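Long-range contacts in adhesion and penetration protein autotransporter (Haemophilus influenzae, PDB 3SYJ), which promotes bacterial adherence to host cells and their invasion, associates with itself in bacterial aggregation, and is probably also a serine protease: residues L121-V125 with G381-H385; R403-K409 with S423-G429; L334-L340 with Q358-G362. Residues are numbered along the deposited sequence.

Interaction 1 of 3, residues L121-V125 with G381-H385; sequences LHKFV and GAGIH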
ATOM      1  N   LEU A 121     -68.987  -3.478  10.618  1.00 18.49           N
ATOM      2  CA  LEU A 121     -68.291  -2.481  11.432  1.00 15.50           C
ATOM      3  C   LEU A 121     -68.493  -1.089  10.847  1.00 16.55           C
ATOM      4  O   LEU A 121     -68.836  -0.954   9.683  1.00 16.42           O
ATOM      5  CB  LEU A 121     -66.802  -2.810  11.490  1.00 14.14           C
ATOM      6  CG  LEU A 121     -66.500  -4.224  11.984  1.00 16.14           C
ATOM      7  CD1 LEU A 121     -65.001  -4.509  11.943  1.00 14.79           C
ATOM      8  CD2 LEU A 121     -67.051  -4.416  13.382  1.00 13.35           C
ATOM      9  N   HIS A 122     -68.280  -0.054  11.648  1.00 15.80           N
ATOM     10  CA  HIS A 122     -68.563   1.297  11.188  1.00 17.76           C
ATOM     11  C   HIS A 122     -67.443   1.889  10.330  1.00 18.32           C
ATOM     12  O   HIS A 122     -67.664   2.870   9.623  1.00 17.85           O
ATOM     13  CB  HIS A 122     -68.959   2.226  12.352  1.00 14.97           C
ATOM     14  CG  HIS A 122     -67.802   2.804  13.110  1.00 16.85           C
ATOM     15  ND1 HIS A 122     -66.826   2.026  13.695  1.00 13.61           N
ATOM     16  CD2 HIS A 122     -67.489   4.089  13.408  1.00 16.66           C
ATOM     17  CE1 HIS A 122     -65.951   2.806  14.304  1.00 14.88           C
ATOM     18  NE2 HIS A 122     -66.328   4.063  14.143  1.00 15.27           N
ATOM     19  N   LYS A 123     -66.261   1.275  10.371  1.00 17.81           N
ATOM     20  CA  LYS A 123     -65.127   1.728   9.564  1.00 14.31           C
ATOM     21  C   LYS A 123     -64.424   0.573   8.860  1.00 15.24           C
ATOM     22  O   LYS A 123     -64.442  -0.553   9.357  1.00 17.28           O
ATOM     23  CB  LYS A 123     -64.109   2.448  10.441  1.00 16.84           C
ATOM     24  CG  LYS A 123     -64.570   3.787  10.989  1.00 18.12           C
ATOM     25  CD  LYS A 123     -64.579   4.867   9.928  1.00 14.26           C
ATOM     26  CE  LYS A 123     -64.956   6.209  10.544  1.00 16.03           C
ATOM     27  NZ  LYS A 123     -64.867   7.331   9.560  1.00 18.10           N
ATOM     28  N   PHE A 124     -63.801   0.849   7.713  1.00 14.69           N
ATOM     29  CA  PHE A 124     -62.912  -0.127   7.076  1.00 16.02           C
ATOM     30  C   PHE A 124     -61.747  -0.392   8.020  1.00 15.39           C
ATOM     31  O   PHE A 124     -61.169   0.549   8.562  1.00 14.14           O
ATOM     32  CB  PHE A 124     -62.342   0.390   5.755  1.00 13.14           C
ATOM     33  CG  PHE A 124     -63.342   0.476   4.635  1.00 18.68           C
ATOM     34  CD1 PHE A 124     -64.617  -0.033   4.777  1.00 17.18           C
ATOM     35  CD2 PHE A 124     -62.981   1.046   3.418  1.00 14.99           C
ATOM     36  CE1 PHE A 124     -65.527   0.046   3.728  1.00 19.57           C
ATOM     37  CE2 PHE A 124     -63.886   1.121   2.366  1.00 16.62           C
ATOM     38  CZ  PHE A 124     -65.158   0.623   2.521  1.00 15.18           C
ATOM     39  N   VAL A 125     -61.395  -1.662   8.216  1.00 15.66           N
ATOM     40  CA  VAL A 125     -60.270  -2.004   9.082  1.00 12.87           C
ATOM     41  C   VAL A 125     -58.952  -1.877   8.328  1.00 12.79           C
ATOM     42  O   VAL A 125     -58.791  -2.449   7.257  1.00 13.37           O
ATOM     43  CB  VAL A 125     -60.403  -3.433   9.662  1.00 14.62           C
ATOM     44  CG1 VAL A 125     -59.126  -3.824  10.423  1.00 12.44           C
ATOM     45  CG2 VAL A 125     -61.643  -3.542  10.551  1.00 11.95           C
ATOM     46  N   GLY A 381     -67.403   8.591   6.247  1.00 16.69           N
ATOM     47  CA  GLY A 381     -67.929   7.266   5.971  1.00 16.76           C
ATOM     48  C   GLY A 381     -66.988   6.163   6.417  1.00 22.37           C
ATOM     49  O   GLY A 381     -66.018   6.410   7.145  1.00 21.30           O
ATOM     50  N   ALA A 382     -67.263   4.939   5.977  1.00 21.35           N
ATOM     51  CA  ALA A 382     -66.508   3.787   6.453  1.00 16.38           C
ATOM     52  C   ALA A 382     -65.027   3.913   6.116  1.00 17.22           C
ATOM     53  O   ALA A 382     -64.162   3.550   6.923  1.00 15.84           O
ATOM     54  CB  ALA A 382     -67.071   2.514   5.884  1.00 14.24           C
ATOM     55  N   GLY A 383     -64.736   4.442   4.933  1.00 12.14           N
ATOM     56  CA  GLY A 383     -63.366   4.537   4.459  1.00 10.28           C
ATOM     57  C   GLY A 383     -63.290   4.596   2.945  1.00 15.27           C
ATOM     58  O   GLY A 383     -64.318   4.591   2.264  1.00 14.78           O
ATOM     59  N   ILE A 384     -62.076   4.664   2.406  1.00 12.83           N
ATOM     60  CA  ILE A 384     -61.912   4.726   0.956  1.00 13.98           C
ATOM     61  C   ILE A 384     -61.011   3.615   0.453  1.00 14.52           C
ATOM     62  O   ILE A 384     -59.901   3.423   0.961  1.00 13.89           O
ATOM     63  CB  ILE A 384     -61.322   6.082   0.502  1.00 13.98           C
ATOM     64  CG1 ILE A 384     -62.171   7.235   1.034  1.00 14.41           C
ATOM     65  CG2 ILE A 384     -61.192   6.136  -1.023  1.00 11.16           C
ATOM     66  CD1 ILE A 384     -61.563   8.586   0.774  1.00 16.06           C
ATOM     67  N   HIS A 385     -61.490   2.884  -0.545  1.00 13.53           N
ATOM     68  CA  HIS A 385     -60.696   1.827  -1.156  1.00 13.69           C
ATOM     69  C   HIS A 385     -60.336   2.217  -2.589  1.00 16.81           C
ATOM     70  O   HIS A 385     -61.212   2.375  -3.438  1.00 19.61           O
ATOM     71  CB  HIS A 385     -61.460   0.499  -1.129  1.00 16.21           C
ATOM     72  CG  HIS A 385     -60.689  -0.657  -1.688  1.00 19.79           C
ATOM     73  ND1 HIS A 385     -60.443  -0.804  -3.038  1.00 19.61           N
ATOM     74  CD2 HIS A 385     -60.114  -1.725  -1.082  1.00 17.43           C
ATOM     75  CE1 HIS A 385     -59.746  -1.910  -3.237  1.00 21.49           C
ATOM     76  NE2 HIS A 385     -59.537  -2.489  -2.066  1.00 16.37           N
TER
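Here a loop of the Peptidase S6 region is fixed against the β-solenoid by a main-chain hydrogen bond and one large side chain, a worked example of how two parts of a passenger domain dock. F124 and A382 lose far more surface to the contact than any other residues, with K123 next. The two segments run in nearly the same direction, 18° apart end to end, and are closest at K123 and A382, whose CA atoms lie 4.0 Å apart. F124 N donates to A382 O at 2.8 Å, almost in line. That same oxygen, A382 O, also receives a CA-H...O contact from K123 CA at 3.4 Å, while A382 CA makes one to H122 O at 3.5 Å.

With its CB directed toward the partner, F124 lays one ring face over the peptide joining A382 to G383, and F124 CE1 packs on A382 CB at 3.6 Å. G383 suits this arrangement: an ideal CB there would clash with the ring at CD2, and its backbone angles by themselves already call for glycine. K123 bends at chi1 and chi2 (both m), then extends so that K123 NZ donates to G381 O at 2.8 Å. Its ammonium also pairs with D402 in a salt bridge and donates to R403 O, so a buried charge is well satisfied.

The loop that begins at the end of strand 120-121 has strand 96-100 against H122, K123 and V125. On the solenoid side, strand 384-386 lies between strands 363-366 and 403-407, and I407 of the latter touches the side chains of both F124 and H385.

Interaction 2 of 3, residues R403-K409 with S423-G429; sequences RLSKIGK and SISVGDG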
ATOM      1  N   ARG A 403     -61.985   9.530  11.993  1.00 21.50           N
ATOM      2  CA  ARG A 403     -60.822   8.936  11.350  1.00 15.77           C
ATOM      3  C   ARG A 403     -61.208   8.385   9.982  1.00 16.42           C
ATOM      4  O   ARG A 403     -62.183   7.639   9.854  1.00 14.12           O
ATOM      5  CB  ARG A 403     -60.265   7.803  12.216  1.00 19.08           C
ATOM      6  CG  ARG A 403     -58.784   7.528  12.038  1.00 16.37           C
ATOM      7  CD  ARG A 403     -58.390   6.247  12.761  1.00 14.94           C
ATOM      8  NE  ARG A 403     -58.881   5.088  12.032  1.00 17.18           N
ATOM      9  CZ  ARG A 403     -58.430   3.849  12.193  1.00 17.12           C
ATOM     10  NH1 ARG A 403     -57.474   3.588  13.081  1.00 15.00           N
ATOM     11  NH2 ARG A 403     -58.939   2.870  11.457  1.00 13.13           N
ATOM     12  N   LEU A 404     -60.443   8.751   8.960  1.00 13.91           N
ATOM     13  CA  LEU A 404     -60.654   8.210   7.628  1.00 16.10           C
ATOM     14  C   LEU A 404     -59.789   6.963   7.458  1.00 13.95           C
ATOM     15  O   LEU A 404     -58.607   6.977   7.798  1.00 13.56           O
ATOM     16  CB  LEU A 404     -60.335   9.264   6.553  1.00 14.89           C
ATOM     17  CG  LEU A 404     -60.598   8.895   5.085  1.00 20.29           C
ATOM     18  CD1 LEU A 404     -60.958  10.120   4.238  1.00 20.85           C
ATOM     19  CD2 LEU A 404     -59.422   8.139   4.456  1.00 18.07           C
ATOM     20  N   SER A 405     -60.395   5.889   6.952  1.00 12.68           N
ATOM     21  CA  SER A 405     -59.694   4.639   6.668  1.00 12.64           C
ATOM     22  C   SER A 405     -59.337   4.525   5.189  1.00 11.30           C
ATOM     23  O   SER A 405     -60.220   4.511   4.324  1.00 14.87           O
ATOM     24  CB  SER A 405     -60.573   3.448   7.048  1.00 13.45           C
ATOM     25  OG  SER A 405     -60.771   3.376   8.446  1.00 15.92           O
ATOM     26  N   LYS A 406     -58.046   4.434   4.899  1.00 10.74           N
ATOM     27  CA  LYS A 406     -57.586   4.309   3.519  1.00 13.93           C
ATOM     28  C   LYS A 406     -57.031   2.921   3.266  1.00 12.30           C
ATOM     29  O   LYS A 406     -56.054   2.512   3.890  1.00 11.92           O
ATOM     30  CB  LYS A 406     -56.526   5.369   3.187  1.00 12.00           C
ATOM     31  CG  LYS A 406     -55.575   4.983   2.037  1.00 11.67           C
ATOM     32  CD  LYS A 406     -56.175   5.288   0.675  1.00 14.78           C
ATOM     33  CE  LYS A 406     -55.260   4.863  -0.477  1.00 15.69           C
ATOM     34  NZ  LYS A 406     -55.194   3.388  -0.653  1.00 13.98           N
ATOM     35  N   ILE A 407     -57.669   2.199   2.354  1.00 12.09           N
ATOM     36  CA  ILE A 407     -57.208   0.866   1.989  1.00 15.44           C
ATOM     37  C   ILE A 407     -57.128   0.733   0.474  1.00 13.11           C
ATOM     38  O   ILE A 407     -57.347   1.700  -0.246  1.00 17.08           O
ATOM     39  CB  ILE A 407     -58.107  -0.247   2.575  1.00 14.09           C
ATOM     40  CG1 ILE A 407     -59.559  -0.078   2.125  1.00 16.80           C
ATOM     41  CG2 ILE A 407     -58.034  -0.252   4.089  1.00 14.89           C
ATOM     42  CD1 ILE A 407     -60.470  -1.181   2.637  1.00 15.29           C
ATOM     43  N   GLY A 408     -56.815  -0.463  -0.006  1.00 13.68           N
ATOM     44  CA  GLY A 408     -56.589  -0.667  -1.422  1.00 14.00           C
ATOM     45  C   GLY A 408     -55.160  -0.313  -1.801  1.00 18.77           C
ATOM     46  O   GLY A 408     -54.504   0.501  -1.138  1.00 16.40           O
ATOM     47  N   LYS A 409     -54.670  -0.934  -2.868  1.00 15.64           N
ATOM     48  CA  LYS A 409     -53.299  -0.713  -3.303  1.00 18.98           C
ATOM     49  C   LYS A 409     -53.113   0.621  -4.027  1.00 18.74           C
ATOM     50  O   LYS A 409     -51.984   1.028  -4.281  1.00 15.27           O
ATOM     51  CB  LYS A 409     -52.841  -1.851  -4.218  1.00 23.59           C
ATOM     52  CG  LYS A 409     -52.720  -3.208  -3.547  1.00 20.85           C
ATOM     53  CD  LYS A 409     -52.336  -4.258  -4.573  1.00 21.07           C
ATOM     54  CE  LYS A 409     -52.339  -5.648  -3.967  1.00 30.90           C
ATOM     55  NZ  LYS A 409     -51.370  -5.747  -2.834  1.00 33.11           N
ATOM     56  N   SER A 423     -58.777  12.985  10.970  1.00 12.92           N
ATOM     57  CA  SER A 423     -57.495  12.288  10.918  1.00 15.50           C
ATOM     58  C   SER A 423     -57.533  11.161   9.887  1.00 12.18           C
ATOM     59  O   SER A 423     -58.509  11.008   9.156  1.00 14.34           O
ATOM     60  CB  SER A 423     -57.117  11.748  12.299  1.00 15.62           C
ATOM     61  OG  SER A 423     -58.096  10.834  12.759  1.00 14.14           O
ATOM     62  N   ILE A 424     -56.471  10.371   9.822  1.00 14.43           N
ATOM     63  CA  ILE A 424     -56.417   9.290   8.846  1.00 14.38           C
ATOM     64  C   ILE A 424     -55.632   8.079   9.335  1.00 13.63           C
ATOM     65  O   ILE A 424     -54.636   8.213  10.056  1.00 15.86           O
ATOM     66  CB  ILE A 424     -55.820   9.776   7.509  1.00 12.86           C
ATOM     67  CG1 ILE A 424     -55.904   8.679   6.437  1.00 12.88           C
ATOM     68  CG2 ILE A 424     -54.385  10.234   7.711  1.00 12.90           C
ATOM     69  CD1 ILE A 424     -55.787   9.193   5.016  1.00 10.28           C
ATOM     70  N   SER A 425     -56.093   6.893   8.946  1.00 11.98           N
ATOM     71  CA  SER A 425     -55.303   5.674   9.116  1.00 12.42           C
ATOM     72  C   SER A 425     -54.998   5.086   7.744  1.00 12.83           C
ATOM     73  O   SER A 425     -55.908   4.725   6.998  1.00 13.25           O
ATOM     74  CB  SER A 425     -56.038   4.649   9.982  1.00 14.18           C
ATOM     75  OG  SER A 425     -55.336   3.422  10.015  1.00 15.92           O
ATOM     76  N   VAL A 426     -53.718   4.999   7.411  1.00 11.50           N
ATOM     77  CA  VAL A 426     -53.309   4.514   6.104  1.00 12.70           C
ATOM     78  C   VAL A 426     -52.910   3.047   6.194  1.00 13.58           C
ATOM     79  O   VAL A 426     -51.799   2.714   6.631  1.00 13.53           O
ATOM     80  CB  VAL A 426     -52.126   5.336   5.560  1.00 16.21           C
ATOM     81  CG1 VAL A 426     -51.777   4.896   4.123  1.00 11.94           C
ATOM     82  CG2 VAL A 426     -52.444   6.827   5.631  1.00 10.67           C
ATOM     83  N   GLY A 427     -53.819   2.169   5.787  1.00 12.50           N
ATOM     84  CA  GLY A 427     -53.597   0.739   5.919  1.00 11.26           C
ATOM     85  C   GLY A 427     -52.946   0.118   4.696  1.00 16.23           C
ATOM     86  O   GLY A 427     -52.163  -0.823   4.811  1.00 14.89           O
ATOM     87  N   ASP A 428     -53.253   0.656   3.516  1.00 15.35           N
ATOM     88  CA  ASP A 428     -52.783   0.049   2.273  1.00 16.63           C
ATOM     89  C   ASP A 428     -52.578   1.101   1.185  1.00 16.96           C
ATOM     90  O   ASP A 428     -53.241   2.142   1.176  1.00 16.31           O
ATOM     91  CB  ASP A 428     -53.776  -1.026   1.802  1.00 13.29           C
ATOM     92  CG  ASP A 428     -53.150  -2.025   0.844  1.00 17.95           C
ATOM     93  OD1 ASP A 428     -51.947  -1.883   0.529  1.00 20.32           O
ATOM     94  OD2 ASP A 428     -53.860  -2.955   0.404  1.00 18.86           O
ATOM     95  N   GLY A 429     -51.649   0.836   0.274  1.00 14.64           N
ATOM     96  CA  GLY A 429     -51.440   1.723  -0.857  1.00 16.34           C
ATOM     97  C   GLY A 429     -50.713   3.000  -0.481  1.00 16.04           C
ATOM     98  O   GLY A 429     -49.867   3.003   0.410  1.00 17.14           O
TER
HETATM   99  O   HOH W   1     -56.301  -3.004   1.114  1.00 19.47           O
HETATM  100  O   HOH W   2     -53.491  -5.257  -0.782  1.00 20.99           O
HETATM  101  O   HOH W   3     -50.469  -3.913  -0.726  1.00 29.58           O
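Stacking of successive coils in register is the defining principle of the parallel β-helix, and these two neighbouring rungs of the passenger domain illustrate it. The axes of strands 403-407 and 423-427 come within 4.3 Å and cross at -23°, and residues 20 apart pair from R403 with S423 to K406 with V426. The regular parallel bonds are L404 N to S423 O (3.0 Å), S425 N to L404 O (2.8 Å), K406 N to S425 O (3.0 Å) and G427 N to K406 O (3.0 Å).

The two faces of the sheet differ in the character and partners of their side chains, and the rotamers tell how each partner is reached. L404 and I424, on the same face and both t at chi1, bring L404 CD2 to 3.8 Å from I424 CD1; I424 also meets V431 of the next strand round the coil. K406 shares this face yet carries a charge. Its t, p, t, p conformation carries the side chain forward along the strand so that K406 NZ donates to D428 O at 3.0 Å and I407 O at 2.8 Å, as well as to G410 O.

On the other face, R403 is t at chi1 and chi2, then turns at chi3 (p), laying its guanidinium over S425, with R403 CZ 3.4 Å from S425 CB. Its NH2 donates to Y96 OH, and F94 adds a cation-pi contact. S405 OG and S425 OG likewise bond to F124 O and T126 OG1, so this face meets the protease region.

Near the corner, D428, t at chi1, presents its carboxylate to three waters: one links D428 OD2 (2.5 Å) to G408 N (2.8 Å), and two connect the carboxylate to K409 NZ.

Interaction 3 of 3, residues L334-L340 with Q358-G362; sequences LNNGETL and QGAGG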
ATOM      1  N   LEU A 334     -76.162   4.457  11.649  1.00 28.89           N
ATOM      2  CA  LEU A 334     -74.962   4.303  10.841  1.00 24.42           C
ATOM      3  C   LEU A 334     -75.150   3.233   9.772  1.00 25.31           C
ATOM      4  O   LEU A 334     -74.689   3.391   8.644  1.00 22.72           O
ATOM      5  CB  LEU A 334     -73.752   3.980  11.719  1.00 19.49           C
ATOM      6  CG  LEU A 334     -73.365   5.049  12.744  1.00 21.72           C
ATOM      7  CD1 LEU A 334     -72.206   4.582  13.607  1.00 27.28           C
ATOM      8  CD2 LEU A 334     -73.010   6.355  12.070  1.00 19.74           C
ATOM      9  N   ASN A 335     -75.836   2.148  10.124  1.00 21.96           N
ATOM     10  CA  ASN A 335     -76.007   1.043   9.188  1.00 21.33           C
ATOM     11  C   ASN A 335     -76.863   1.422   7.999  1.00 20.92           C
ATOM     12  O   ASN A 335     -76.903   0.694   7.001  1.00 20.36           O
ATOM     13  CB  ASN A 335     -76.615  -0.188   9.861  1.00 19.34           C
ATOM     14  CG  ASN A 335     -76.798  -1.343   8.887  1.00 21.96           C
ATOM     15  OD1 ASN A 335     -75.826  -1.874   8.341  1.00 21.89           O
ATOM     16  ND2 ASN A 335     -78.047  -1.722   8.648  1.00 21.12           N
ATOM     17  N   ASN A 336     -77.562   2.548   8.109  1.00 22.86           N
ATOM     18  CA  ASN A 336     -78.440   2.992   7.028  1.00 26.89           C
ATOM     19  C   ASN A 336     -77.667   3.331   5.756  1.00 22.65           C
ATOM     20  O   ASN A 336     -78.177   3.168   4.648  1.00 22.88           O
ATOM     21  CB  ASN A 336     -79.302   4.186   7.461  1.00 24.84           C
ATOM     22  CG  ASN A 336     -80.491   4.404   6.542  1.00 32.56           C
ATOM     23  OD1 ASN A 336     -80.560   5.405   5.823  1.00 35.20           O
ATOM     24  ND2 ASN A 336     -81.423   3.451   6.540  1.00 35.11           N
ATOM     25  N   GLY A 337     -76.430   3.788   5.926  1.00 24.45           N
ATOM     26  CA  GLY A 337     -75.584   4.149   4.802  1.00 24.55           C
ATOM     27  C   GLY A 337     -75.166   2.962   3.955  1.00 23.54           C
ATOM     28  O   GLY A 337     -74.755   1.928   4.475  1.00 22.61           O
ATOM     29  N   GLU A 338     -75.279   3.108   2.639  1.00 21.32           N
ATOM     30  CA  GLU A 338     -74.806   2.080   1.721  1.00 20.76           C
ATOM     31  C   GLU A 338     -73.408   2.415   1.191  1.00 22.68           C
ATOM     32  O   GLU A 338     -72.995   3.574   1.168  1.00 21.03           O
ATOM     33  CB  GLU A 338     -75.782   1.900   0.558  1.00 26.58           C
ATOM     34  CG  GLU A 338     -76.007   3.154  -0.284  1.00 27.53           C
ATOM     35  CD  GLU A 338     -76.900   2.901  -1.488  1.00 31.34           C
ATOM     36  OE1 GLU A 338     -76.493   2.126  -2.376  1.00 32.95           O
ATOM     37  OE2 GLU A 338     -78.007   3.479  -1.551  1.00 32.07           O
ATOM     38  N   THR A 339     -72.680   1.389   0.778  1.00 21.10           N
ATOM     39  CA  THR A 339     -71.359   1.577   0.198  1.00 23.40           C
ATOM     40  C   THR A 339     -71.492   1.818  -1.308  1.00 22.36           C
ATOM     41  O   THR A 339     -72.349   1.233  -1.962  1.00 24.45           O
ATOM     42  CB  THR A 339     -70.462   0.366   0.506  1.00 21.39           C
ATOM     43  OG1 THR A 339     -70.134   0.383   1.900  1.00 20.27           O
ATOM     44  CG2 THR A 339     -69.178   0.397  -0.317  1.00 23.70           C
ATOM     45  N   LEU A 340     -70.662   2.702  -1.851  1.00 18.44           N
ATOM     46  CA  LEU A 340     -70.780   3.067  -3.258  1.00 19.76           C
ATOM     47  C   LEU A 340     -69.556   2.615  -4.022  1.00 18.61           C
ATOM     48  O   LEU A 340     -68.453   2.606  -3.482  1.00 19.50           O
ATOM     49  CB  LEU A 340     -70.947   4.573  -3.414  1.00 17.91           C
ATOM     50  CG  LEU A 340     -72.145   5.204  -2.713  1.00 20.85           C
ATOM     51  CD1 LEU A 340     -71.964   6.713  -2.694  1.00 15.75           C
ATOM     52  CD2 LEU A 340     -73.460   4.810  -3.380  1.00 16.17           C
ATOM     53  N   GLN A 358     -72.032   9.233   5.090  1.00 19.10           N
ATOM     54  CA  GLN A 358     -72.363   7.927   4.618  1.00 21.54           C
ATOM     55  C   GLN A 358     -72.624   6.891   5.735  1.00 22.26           C
ATOM     56  O   GLN A 358     -73.064   5.815   5.490  1.00 21.27           O
ATOM     57  CB  GLN A 358     -71.246   7.490   3.689  1.00 18.85           C
ATOM     58  CG  GLN A 358     -71.686   7.013   2.346  1.00 19.74           C
ATOM     59  CD  GLN A 358     -70.558   6.693   1.406  1.00 21.78           C
ATOM     60  OE1 GLN A 358     -69.536   7.305   1.428  1.00 21.68           O
ATOM     61  NE2 GLN A 358     -70.768   5.748   0.590  1.00 14.76           N
ATOM     62  N   GLY A 359     -72.352   7.263   6.961  1.00 16.96           N
ATOM     63  CA  GLY A 359     -72.449   6.350   8.056  1.00 23.71           C
ATOM     64  C   GLY A 359     -71.495   5.197   7.930  1.00 21.98           C
ATOM     65  O   GLY A 359     -70.318   5.399   7.914  1.00 22.59           O
ATOM     66  N   ALA A 360     -72.023   3.990   7.812  1.00 20.28           N
ATOM     67  CA  ALA A 360     -71.157   2.814   7.683  1.00 21.42           C
ATOM     68  C   ALA A 360     -70.860   2.472   6.223  1.00 24.48           C
ATOM     69  O   ALA A 360     -70.095   1.543   5.928  1.00 15.69           O
ATOM     70  CB  ALA A 360     -71.771   1.615   8.388  1.00 21.19           C
ATOM     71  N   GLY A 361     -71.477   3.216   5.311  1.00 21.55           N
ATOM     72  CA  GLY A 361     -71.187   3.060   3.899  1.00 19.61           C
ATOM     73  C   GLY A 361     -69.807   3.621   3.603  1.00 19.76           C
ATOM     74  O   GLY A 361     -69.399   4.626   4.192  1.00 16.96           O
ATOM     75  N   GLY A 362     -69.086   2.964   2.699  1.00 18.28           N
ATOM     76  CA  GLY A 362     -67.759   3.404   2.303  1.00 18.45           C
ATOM     77  C   GLY A 362     -67.668   3.692   0.816  1.00 19.50           C
ATOM     78  O   GLY A 362     -68.680   3.654   0.107  1.00 19.07           O
TER
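Here a glycine-rich turn lets consecutive coils of the β-helix touch backbone to backbone. Q358 to G361 form a type II' β turn, closed by G361 N to Q358 O at 3.1 Å, and 334-340, which starts at the end of a short, weakly bonded helix, wraps round it. Main-chain bonds hold it at both ends: A360 N donates to L334 O and L340 N to G362 O, each at 2.9 Å. Between them, G337 CA sits 3.1 Å from Q358 O in a CA-H...O contact. At G337, G359 and G361 an ideal CB would clash with a carbonyl oxygen across the interface, so glycine is what permits the close approach.

Side chains supplement this framework. The Q358 amide reaches across, Q358 NE2 donating to E338 O at 3.2 Å, while its OE1 accepts from W379. The CB of E338 is directed away, and its carboxylate bonds to T269 and T305. T339, m at chi1, turns its hydroxyl to the turn's exit, where T339 OG1 accepts a nearly straight bond from G362 N at 2.9 Å.

Overall arrangement
The three contacts follow one region of the passenger domain, where the early coils of the β-helix meet the protease region. Along the chain, 121-125 comes first; both segments of interaction 3 follow, then 381-385, and last interaction 2. In the parallel sheet, strands 340-343, 363-366, 384-386, 403-407 and 423-427 are successive neighbours, so the contacts form a row. The centre of interaction 1 is about 9 Å from the centre of each of the others, whose centres lie about 17 Å apart and which do not touch. Backbone bonds join interaction 1 to interaction 3 (A382 N to G361 O) and to interaction 2 (I384 N to S405 O). Interaction 1 docks the protease-region loop on the solenoid, between two coil-on-coil contacts.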